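Local atomic coordinates of putative cell surface hydrolase (Lactobacillus plantarum, PDB entry 3LP5), a protein that is a putative cell-surface hydrolase of the alpha/beta-hydrolase fold whose substrate is not established. Residues A[17-20]-A[21-25]; A[222-225]-A[226-230]; A[117-120]-A[121-124]; A[83-86]-A[87-91]. All coordinates share one frame; numbering follows the deposited sequence.

Contact 1: residues A[17-20]-A[21-25]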
loop_
_atom_site.group_PDB
_atom_site.type_symbol
_atom_site.label_atom_id
_atom_site.label_comp_id
_atom_site.label_asym_id
_atom_site.label_seq_id
_atom_site.Cartn_x
_atom_site.Cartn_y
_atom_site.Cartn_z
ATOM N N GLN A 17 11.445 6.953 1.582
ATOM C CA GLN A 17 11.205 6.929 3.059
ATOM C C GLN A 17 10.713 8.270 3.683
ATOM O O GLN A 17 9.822 8.261 4.540
ATOM C CB GLN A 17 12.408 6.376 3.863
ATOM C CG GLN A 17 12.082 5.852 5.282
ATOM C CD GLN A 17 11.086 4.683 5.241
ATOM O OE1 GLN A 17 11.303 3.679 4.530
ATOM N NE2 GLN A 17 9.957 4.828 5.963
ATOM N N ASN A 18 11.313 9.391 3.298
ATOM C CA ASN A 18 10.891 10.693 3.819
ATOM C C ASN A 18 9.389 10.949 3.544
ATOM O O ASN A 18 8.648 11.369 4.473
ATOM C CB ASN A 18 11.768 11.858 3.281
ATOM C CG ASN A 18 13.044 12.128 4.157
ATOM O OD1 ASN A 18 14.022 12.805 3.712
ATOM N ND2 ASN A 18 13.028 11.626 5.394
ATOM N N ARG A 19 8.950 10.696 2.292
ATOM C CA ARG A 19 7.545 10.829 1.944
ATOM C C ARG A 19 6.680 9.942 2.842
ATOM O O ARG A 19 5.716 10.416 3.469
ATOM C CB ARG A 19 7.264 10.511 0.477
ATOM C CG ARG A 19 5.839 10.881 0.127
ATOM C CD ARG A 19 5.310 10.250 -1.159
ATOM N NE ARG A 19 6.009 10.696 -2.368
ATOM C CZ ARG A 19 5.643 11.741 -3.092
ATOM N NH1 ARG A 19 4.596 12.498 -2.754
ATOM N NH2 ARG A 19 6.333 12.054 -4.155
ATOM N N PHE A 20 7.011 8.655 2.906
ATOM C CA PHE A 20 6.270 7.733 3.806
ATOM C C PHE A 20 6.117 8.264 5.242
ATOM O O PHE A 20 4.990 8.324 5.763
ATOM C CB PHE A 20 6.892 6.348 3.791
ATOM C CG PHE A 20 6.076 5.283 4.490
ATOM C CD1 PHE A 20 4.976 4.694 3.853
ATOM C CD2 PHE A 20 6.426 4.867 5.768
ATOM C CE1 PHE A 20 4.248 3.682 4.463
ATOM C CE2 PHE A 20 5.719 3.859 6.447
ATOM C CZ PHE A 20 4.606 3.243 5.789
ATOM N N ASP A 21 7.225 8.651 5.874
ATOM C CA ASP A 21 7.217 9.123 7.254
ATOM C C ASP A 21 6.363 10.398 7.383
ATOM O O ASP A 21 5.616 10.554 8.335
ATOM C CB ASP A 21 8.642 9.423 7.724
ATOM C CG ASP A 21 9.490 8.118 7.950
ATOM O OD1 ASP A 21 9.006 6.991 7.641
ATOM O OD2 ASP A 21 10.637 8.230 8.453
ATOM N N SER A 22 6.482 11.283 6.411
ATOM C CA SER A 22 5.671 12.473 6.385
ATOM C C SER A 22 4.193 12.155 6.288
ATOM O O SER A 22 3.390 12.770 7.010
ATOM C CB SER A 22 6.071 13.376 5.224
ATOM O OG SER A 22 7.355 13.909 5.496
ATOM N N LEU A 23 3.835 11.198 5.421
ATOM C CA LEU A 23 2.451 10.761 5.309
ATOM C C LEU A 23 1.883 10.278 6.624
ATOM O O LEU A 23 0.760 10.639 6.954
ATOM C CB LEU A 23 2.258 9.653 4.230
ATOM C CG LEU A 23 2.605 10.094 2.787
ATOM C CD1 LEU A 23 2.447 8.916 1.783
ATOM C CD2 LEU A 23 1.733 11.289 2.384
ATOM N N ILE A 24 2.615 9.423 7.340
ATOM C CA ILE A 24 2.131 8.871 8.620
ATOM C C ILE A 24 1.950 9.946 9.673
ATOM O O ILE A 24 0.932 10.002 10.370
ATOM C CB ILE A 24 3.122 7.827 9.209
ATOM C CG1 ILE A 24 3.523 6.776 8.170
ATOM C CG2 ILE A 24 2.564 7.179 10.517
ATOM C CD1 ILE A 24 2.623 5.675 7.964
ATOM N N THR A 25 2.939 10.817 9.811
ATOM C CA THR A 25 2.814 11.926 10.761
ATOM C C THR A 25 1.581 12.770 10.472
ATOM O O THR A 25 0.799 13.113 11.374
ATOM C CB THR A 25 4.043 12.819 10.693
ATOM O OG1 THR A 25 5.167 11.996 10.893
ATOM C CG2 THR A 25 4.045 13.836 11.797
HETATM O O HOH W 1 9.603 12.933 6.474
#

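Contact 2: residues A[222-225]-A[226-230]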
loop_
_atom_site.group_PDB
_atom_site.type_symbol
_atom_site.label_atom_id
_atom_site.label_comp_id
_atom_site.label_asym_id
_atom_site.label_seq_id
_atom_site.Cartn_x
_atom_site.Cartn_y
_atom_site.Cartn_z
ATOM N N GLN A 222 -2.774 16.185 -0.304
ATOM C CA GLN A 222 -3.745 15.511 -1.183
ATOM C C GLN A 222 -3.760 14.016 -0.915
ATOM O O GLN A 222 -4.831 13.430 -0.836
ATOM C CB GLN A 222 -3.383 15.712 -2.657
ATOM C CG GLN A 222 -3.595 17.136 -3.103
ATOM C CD GLN A 222 -3.185 17.457 -4.566
ATOM O OE1 GLN A 222 -2.971 18.614 -4.880
ATOM N NE2 GLN A 222 -3.163 16.488 -5.442
ATOM N N ILE A 223 -2.587 13.413 -0.781
ATOM C CA ILE A 223 -2.503 12.004 -0.542
ATOM C C ILE A 223 -3.142 11.647 0.808
ATOM O O ILE A 223 -3.939 10.693 0.882
ATOM C CB ILE A 223 -1.067 11.489 -0.634
ATOM C CG1 ILE A 223 -0.633 11.566 -2.101
ATOM C CG2 ILE A 223 -0.987 10.013 -0.132
ATOM C CD1 ILE A 223 0.795 11.164 -2.336
ATOM N N VAL A 224 -2.820 12.396 1.864
ATOM C CA VAL A 224 -3.429 12.150 3.219
ATOM C C VAL A 224 -4.942 12.372 3.119
ATOM O O VAL A 224 -5.708 11.598 3.692
ATOM C CB VAL A 224 -2.805 13.094 4.287
ATOM C CG1 VAL A 224 -3.625 13.129 5.619
ATOM C CG2 VAL A 224 -1.379 12.609 4.561
ATOM N N SER A 225 -5.377 13.362 2.318
ATOM C CA SER A 225 -6.792 13.601 2.186
ATOM C C SER A 225 -7.469 12.329 1.550
ATOM O O SER A 225 -8.525 11.915 1.977
ATOM C CB SER A 225 -7.069 14.816 1.315
ATOM O OG SER A 225 -8.480 15.033 1.203
ATOM N N LEU A 226 -6.811 11.704 0.584
ATOM C CA LEU A 226 -7.390 10.560 -0.133
ATOM C C LEU A 226 -7.384 9.321 0.713
ATOM O O LEU A 226 -8.270 8.454 0.598
ATOM C CB LEU A 226 -6.636 10.310 -1.445
ATOM C CG LEU A 226 -6.779 11.443 -2.483
ATOM C CD1 LEU A 226 -5.759 11.210 -3.575
ATOM C CD2 LEU A 226 -8.193 11.538 -3.091
ATOM N N ILE A 227 -6.328 9.177 1.506
ATOM C CA ILE A 227 -6.226 8.017 2.370
ATOM C C ILE A 227 -7.394 8.097 3.334
ATOM O O ILE A 227 -8.160 7.114 3.489
ATOM C CB ILE A 227 -4.899 7.938 3.165
ATOM C CG1 ILE A 227 -3.714 7.593 2.269
ATOM C CG2 ILE A 227 -5.027 6.995 4.366
ATOM C CD1 ILE A 227 -2.344 7.885 2.943
ATOM N N ARG A 228 -7.576 9.266 3.920
ATOM C CA ARG A 228 -8.757 9.473 4.822
ATOM C C ARG A 228 -10.136 9.194 4.162
ATOM O O ARG A 228 -10.957 8.459 4.703
ATOM C CB ARG A 228 -8.718 10.852 5.423
ATOM C CG ARG A 228 -7.612 10.988 6.445
ATOM C CD ARG A 228 -7.550 12.427 6.976
ATOM N NE ARG A 228 -8.817 12.786 7.629
ATOM C CZ ARG A 228 -9.289 14.018 7.737
ATOM N NH1 ARG A 228 -8.602 15.051 7.270
ATOM N NH2 ARG A 228 -10.429 14.227 8.387
ATOM N N GLN A 229 -10.390 9.777 2.996
ATOM C CA GLN A 229 -11.631 9.601 2.289
ATOM C C GLN A 229 -11.880 8.161 1.783
ATOM O O GLN A 229 -12.989 7.677 1.879
ATOM C CB GLN A 229 -11.705 10.576 1.115
ATOM C CG GLN A 229 -12.936 10.384 0.214
ATOM C CD GLN A 229 -13.249 11.615 -0.572
ATOM O OE1 GLN A 229 -12.773 12.716 -0.242
ATOM N NE2 GLN A 229 -14.040 11.464 -1.605
ATOM N N TYR A 230 -10.874 7.507 1.211
ATOM C CA TYR A 230 -11.117 6.230 0.506
ATOM C C TYR A 230 -10.582 5.044 1.286
ATOM O O TYR A 230 -11.216 4.013 1.297
ATOM C CB TYR A 230 -10.494 6.245 -0.914
ATOM C CG TYR A 230 -11.230 7.193 -1.858
ATOM C CD1 TYR A 230 -12.508 6.871 -2.368
ATOM C CD2 TYR A 230 -10.673 8.415 -2.219
ATOM C CE1 TYR A 230 -13.177 7.764 -3.205
ATOM C CE2 TYR A 230 -11.338 9.313 -3.047
ATOM C CZ TYR A 230 -12.572 8.975 -3.550
ATOM O OH TYR A 230 -13.203 9.864 -4.387
#

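Contact 3: residues A[117-120]-A[121-124]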
loop_
_atom_site.group_PDB
_atom_site.type_symbol
_atom_site.label_atom_id
_atom_site.label_comp_id
_atom_site.label_asym_id
_atom_site.label_seq_id
_atom_site.Cartn_x
_atom_site.Cartn_y
_atom_site.Cartn_z
ATOM N N GLU A 117 -1.948 -12.200 -3.447
ATOM C CA GLU A 117 -2.183 -13.204 -4.500
ATOM C C GLU A 117 -1.767 -14.597 -4.025
ATOM O O GLU A 117 -2.422 -15.565 -4.399
ATOM C CB GLU A 117 -1.326 -12.923 -5.752
ATOM C CG GLU A 117 -1.755 -11.714 -6.493
ATOM C CD GLU A 117 -0.848 -11.400 -7.655
ATOM O OE1 GLU A 117 0.319 -11.755 -7.608
ATOM O OE2 GLU A 117 -1.305 -10.815 -8.637
ATOM N N ARG A 118 -0.664 -14.679 -3.252
ATOM C CA ARG A 118 -0.019 -15.961 -2.923
ATOM C C ARG A 118 -0.116 -16.426 -1.469
ATOM O O ARG A 118 -0.179 -17.649 -1.211
ATOM C CB ARG A 118 1.445 -15.916 -3.346
ATOM C CG ARG A 118 1.612 -15.603 -4.832
ATOM C CD ARG A 118 3.014 -15.904 -5.255
ATOM N NE ARG A 118 3.121 -17.321 -5.616
ATOM C CZ ARG A 118 4.219 -17.893 -6.106
ATOM N NH1 ARG A 118 5.306 -17.147 -6.276
ATOM N NH2 ARG A 118 4.221 -19.204 -6.448
ATOM N N TYR A 119 -0.131 -15.477 -0.519
ATOM C CA TYR A 119 0.131 -15.851 0.874
ATOM C C TYR A 119 -1.009 -15.568 1.827
ATOM O O TYR A 119 -1.096 -16.169 2.904
ATOM C CB TYR A 119 1.413 -15.150 1.365
ATOM C CG TYR A 119 2.619 -15.475 0.507
ATOM C CD1 TYR A 119 2.825 -16.765 0.046
ATOM C CD2 TYR A 119 3.555 -14.459 0.147
ATOM C CE1 TYR A 119 3.922 -17.061 -0.793
ATOM C CE2 TYR A 119 4.646 -14.761 -0.664
ATOM C CZ TYR A 119 4.819 -16.056 -1.108
ATOM O OH TYR A 119 5.920 -16.384 -1.845
ATOM N N LEU A 120 -1.885 -14.650 1.472
ATOM C CA LEU A 120 -2.995 -14.362 2.414
ATOM C C LEU A 120 -3.907 -15.603 2.662
ATOM O O LEU A 120 -4.367 -15.820 3.810
ATOM C CB LEU A 120 -3.806 -13.125 1.980
ATOM C CG LEU A 120 -5.079 -12.864 2.800
ATOM C CD1 LEU A 120 -4.705 -12.429 4.200
ATOM C CD2 LEU A 120 -6.020 -11.869 2.137
ATOM N N LYS A 121 -4.158 -16.409 1.626
ATOM C CA LYS A 121 -4.894 -17.691 1.802
ATOM C C LYS A 121 -4.315 -18.592 2.923
ATOM O O LYS A 121 -4.961 -19.532 3.283
ATOM C CB LYS A 121 -4.927 -18.494 0.504
ATOM C CG LYS A 121 -3.534 -19.023 0.094
ATOM C CD LYS A 121 -3.658 -19.794 -1.203
ATOM C CE LYS A 121 -2.405 -19.725 -2.074
ATOM N NZ LYS A 121 -2.415 -20.982 -2.836
ATOM N N GLU A 122 -3.122 -18.317 3.465
ATOM C CA GLU A 122 -2.586 -19.148 4.558
ATOM C C GLU A 122 -3.182 -18.758 5.882
ATOM O O GLU A 122 -3.046 -19.522 6.824
ATOM C CB GLU A 122 -1.043 -19.083 4.683
ATOM C CG GLU A 122 -0.276 -19.616 3.449
ATOM C CD GLU A 122 1.249 -19.377 3.497
ATOM O OE1 GLU A 122 1.836 -19.112 4.576
ATOM O OE2 GLU A 122 1.872 -19.483 2.424
ATOM N N SER A 123 -3.804 -17.563 5.966
ATOM C CA SER A 123 -4.543 -17.127 7.161
ATOM C C SER A 123 -6.000 -16.988 6.721
ATOM O O SER A 123 -6.499 -15.860 6.580
ATOM C CB SER A 123 -4.038 -15.769 7.679
ATOM O OG SER A 123 -2.637 -15.673 7.634
ATOM N N PRO A 124 -6.680 -18.125 6.469
ATOM C CA PRO A 124 -7.923 -18.024 5.708
ATOM C C PRO A 124 -9.083 -17.331 6.465
ATOM O O PRO A 124 -10.060 -16.938 5.831
ATOM C CB PRO A 124 -8.264 -19.501 5.357
ATOM C CG PRO A 124 -7.552 -20.352 6.374
ATOM C CD PRO A 124 -6.318 -19.521 6.821
HETATM O O HOH W 2 0.574 -19.932 -0.108
HETATM O O HOH W 3 -0.945 -15.313 5.666
#

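Contact 4: residues A[83-86]-A[87-91]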
loop_
_atom_site.group_PDB
_atom_site.type_symbol
_atom_site.label_atom_id
_atom_site.label_comp_id
_atom_site.label_asym_id
_atom_site.label_seq_id
_atom_site.Cartn_x
_atom_site.Cartn_y
_atom_site.Cartn_z
ATOM N N TRP A 83 8.729 -12.013 3.857
ATOM C CA TRP A 83 8.827 -11.313 5.129
ATOM C C TRP A 83 7.498 -10.676 5.590
ATOM O O TRP A 83 7.157 -10.670 6.804
ATOM C CB TRP A 83 9.951 -10.239 5.051
ATOM C CG TRP A 83 11.356 -10.864 4.925
ATOM C CD1 TRP A 83 11.800 -11.992 5.522
ATOM C CD2 TRP A 83 12.477 -10.312 4.199
ATOM N NE1 TRP A 83 13.139 -12.242 5.150
ATOM C CE2 TRP A 83 13.570 -11.209 4.352
ATOM C CE3 TRP A 83 12.670 -9.126 3.443
ATOM C CZ2 TRP A 83 14.822 -10.980 3.727
ATOM C CZ3 TRP A 83 13.906 -8.920 2.796
ATOM C CH2 TRP A 83 14.973 -9.811 2.974
ATOM N N LEU A 84 6.743 -10.111 4.646
ATOM C CA LEU A 84 5.417 -9.533 4.986
ATOM C C LEU A 84 4.494 -10.595 5.565
ATOM O O LEU A 84 3.775 -10.386 6.566
ATOM C CB LEU A 84 4.744 -8.930 3.733
ATOM C CG LEU A 84 3.322 -8.303 3.971
ATOM C CD1 LEU A 84 3.251 -7.359 5.205
ATOM C CD2 LEU A 84 2.882 -7.508 2.748
ATOM N N ASN A 85 4.484 -11.754 4.923
ATOM C CA ASN A 85 3.708 -12.889 5.406
ATOM C C ASN A 85 4.240 -13.336 6.781
ATOM O O ASN A 85 3.440 -13.633 7.701
ATOM C CB ASN A 85 3.862 -14.012 4.389
ATOM C CG ASN A 85 2.891 -15.156 4.616
ATOM O OD1 ASN A 85 1.859 -15.020 5.292
ATOM N ND2 ASN A 85 3.239 -16.300 4.078
ATOM N N THR A 86 5.575 -13.334 6.957
ATOM C CA THR A 86 6.108 -13.627 8.292
ATOM C C THR A 86 5.583 -12.649 9.340
ATOM O O THR A 86 5.237 -13.046 10.401
ATOM C CB THR A 86 7.667 -13.595 8.286
ATOM O OG1 THR A 86 8.099 -14.554 7.326
ATOM C CG2 THR A 86 8.274 -13.959 9.669
ATOM N N ALA A 87 5.541 -11.349 9.034
ATOM C CA ALA A 87 5.138 -10.383 9.997
ATOM C C ALA A 87 3.614 -10.498 10.183
ATOM O O ALA A 87 3.097 -10.447 11.283
ATOM C CB ALA A 87 5.543 -8.940 9.534
ATOM N N PHE A 88 2.904 -10.704 9.094
ATOM C CA PHE A 88 1.457 -10.786 9.164
ATOM C C PHE A 88 1.088 -11.960 10.059
ATOM O O PHE A 88 0.238 -11.850 10.921
ATOM C CB PHE A 88 0.890 -10.975 7.745
ATOM C CG PHE A 88 -0.590 -10.909 7.674
ATOM C CD1 PHE A 88 -1.233 -9.662 7.656
ATOM C CD2 PHE A 88 -1.340 -12.069 7.601
ATOM C CE1 PHE A 88 -2.636 -9.559 7.550
ATOM C CE2 PHE A 88 -2.752 -11.997 7.536
ATOM C CZ PHE A 88 -3.403 -10.718 7.502
ATOM N N LYS A 89 1.744 -13.104 9.868
ATOM C CA LYS A 89 1.421 -14.251 10.721
ATOM C C LYS A 89 1.746 -14.015 12.165
ATOM O O LYS A 89 0.990 -14.421 13.007
ATOM C CB LYS A 89 2.024 -15.564 10.212
ATOM C CG LYS A 89 1.330 -15.996 8.937
ATOM C CD LYS A 89 1.620 -17.421 8.643
ATOM C CE LYS A 89 3.078 -17.583 8.388
ATOM N NZ LYS A 89 3.341 -18.892 7.746
ATOM N N ALA A 90 2.832 -13.310 12.452
ATOM C CA ALA A 90 3.155 -12.987 13.845
ATOM C C ALA A 90 2.061 -12.117 14.452
ATOM O O ALA A 90 1.695 -12.280 15.605
ATOM C CB ALA A 90 4.513 -12.284 13.933
ATOM N N LEU A 91 1.509 -11.205 13.650
ATOM C CA LEU A 91 0.450 -10.321 14.141
ATOM C C LEU A 91 -0.889 -11.046 14.391
ATOM O O LEU A 91 -1.574 -10.810 15.368
ATOM C CB LEU A 91 0.259 -9.189 13.144
ATOM C CG LEU A 91 1.366 -8.142 13.112
ATOM C CD1 LEU A 91 1.194 -7.355 11.768
ATOM C CD2 LEU A 91 1.258 -7.227 14.357
#

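Contact 1: residues A[17-20]-A[21-25]
Gln17 sends its CG away from its own backbone N (chi1 -159°) and then bends at chi2, which swings the amide along the helix to the Asp21 carboxylate one turn on. NE2 of Gln17 donates to Asp21 OD1 at 2.9 Å and 162°. The oxygen lies in the plane of the amide, whereas the amide nitrogen comes from above the carboxylate plane, 37° out of it. A backbone bond, Asp21 N to Gln17 O, ties the same two residues a second time. With an alanine in place of Gln17, Asp21 OD1 would probably lose its side-chain donor and the carboxylate would be freer to turn. That same OD1 lies at the edge of the Phe20 ring, in its plane, 3.8 Å from Phe20 CD2. Over one face of the ring comes Ile24, its CD1 making a CH-pi contact 4.2 Å from the Phe20 centroid. On the solvent side, water 1 joins Asn18 O (2.7 Å) to Ser22 OG (2.6 Å). Arg19 is a buried charge that donates to Thr212 O. Gln17, Asn18 and Asp21 form the polar outer side, and Phe20, Leu23 and Ile24 the apolar inner side, of an amphipathic helix, 17-30, of the alpha/beta-hydrolase fold: Phe20 and Ile24 pack on Met9 of strand 7-10, and Phe20 also touches His105, within what is probably the nucleophile elbow.

Contact 2: residues A[222-225]-A[226-230]
Leu226, packed against the Gln222 carbonyl, also sets its CD2 at the edge of the Tyr230 ring, in the ring plane, while Gln229 CG lies over one face of that ring, 3.7 Å above it and offset toward the rim. Leu226 CG comes within 3.2 Å of Gln222 O, the same oxygen that accepts the Leu226 N-H. A second, weak bond runs from Leu226 N to Ile223 O, so this N-H is shared between two successive carbonyls. Ile223 O also takes the straighter bond from Ile227 N at 2.9 Å. Alongside that bond the two isoleucines meet by their branches, CG2 of Ile223 against CD1 of Ile227 at 4.0 Å; the CG2 lies opposite its own backbone N, beside the carbonyl carbon, and therefore faces the next turn. Arg228 N bonds to Val224 O at 172°, and its aliphatic CG rests 3.4 Å from that oxygen before the chain bends at chi3 and carries the guanidinium to a salt bridge with Glu234. Ser225 OG and Gln229 OE1, one turn apart, both bond to Asn244 ND2. Helix 217-231 thus lies between several elements: Ile223 packs on Leu23 of helix 17-30, Ile227 and Tyr230 on Met132 of strand 127-134, and Ser225 and Leu226 on helix 238-245.

Contact 3: residues A[117-120]-A[121-124]
The carbonyl oxygen of Tyr119 is gripped twice, by Glu122 N at 3.0 Å and by water 3, which donates to it at 2.9 Å. The first grip is the i to i+3 bond of a short 3-10 turn that follows helix 107-118 and leads the alpha/beta-hydrolase chain toward strand 127-134. A second bond of the same kind, Ser123 N to Leu120 O at 2.8 Å, carries the turn one residue further. Both donors stand well above the carbonyl planes, 53° out for Glu122 N and 42° for Ser123 N, as is usual where the chain winds into i to i+3 bonds. Glu122 lies beside Tyr119 and points the same way, its carboxylate turned steeply against the ring, with OE2 beside Tyr119 CD1. Water 2, which lies at the edge of the ring in its plane, donates both to that OE2 and to Arg118 O, and so links the Glu122 side chain to the last turn of the helix. Arg118 CB lies over the rim of one face of the Tyr119 ring, and the guanidinium of Arg118 goes to a cation-pi contact with Tyr158. The other carboxylate oxygen, Glu122 OE1, bonds to Asn85 ND2 of helix 74-92. Lys121 starts with CG between its backbone N and carbonyl carbon (chi1 68°); this start, with a further bend at chi3, brings CE to 3.2 Å from Arg118 O. At the far end Ser123 OG donates to water 3 at 2.6 Å, completing a bridge from the serine hydroxyl to Tyr119 O.

Contact 4: residues A[83-86]-A[87-91]
From Trp83 to Ala90 the backbone runs as regular alpha-helix, four successive i to i+4 bonds joining Ala87 N to Trp83 O, Phe88 N to Leu84 O, Lys89 N to Asn85 O and Ala90 N to Thr86 O. The shortest of them, Phe88 N to Leu84 O, measures 2.7 Å. This is helix 74-92 of the alpha/beta-hydrolase fold, packed on strands 37-42 and 62-67. Its inward side is apolar. The small methyl of Ala87 sits 3.6 Å from Trp83 O and packs on Leu40, Val42 and Ile65. Phe88 rests its CB 3.2 Å from Leu84 O, and with CG opposite its own backbone N (chi1 -173°) the ring leads away from the preceding turn to meet the rings of Phe115 and Phe100 at steep inclinations. Leu84 packs on Ile111, Trp112 and Phe115, so the leucine and the phenylalanine together join this helix to helix 107-118. Trp83 reaches the other way, onto Val42 and Phe67. Thr86 and Lys89 lie on the outer side, where Thr86 OG1 bonds back to Val82 O, one turn earlier. Asn85 is buried at the border with helix 107-118 and the turn after it, against Phe115 and Tyr119. Its carbonyl oxygen OD1 faces the lysine of the next turn, whose aliphatic part slants past before bending at chi3: Asn85 OD1 lies 3.8 Å from Lys89 CG and 4.1 Å from Lys89 CD.

The contacts form two touching pairs. Contacts 1 and 2, centres about 14 Å apart, join helices 17-30 and 217-231, with Leu23 CD2 3.9 Å from Ile223 CG2. Contacts 3 and 4, centres about 11 Å apart, are held by polar atoms: Glu122 OE1 lies 3.2 Å from Asn85 ND2. Contact 2 is across the chain's centre from contacts 4 and 3, about 26 and 27 Å between centres, consistent with helices 17-30 and 217-231 on one face of the sheet and 74-92 and 107-118 on the other. Phe20 and Leu84 come near the probable nucleophile elbow. The side chains of Trp83, Arg228 and Ile24 each lie near a bound sodium ion, at about 4, 8 and 10 Å.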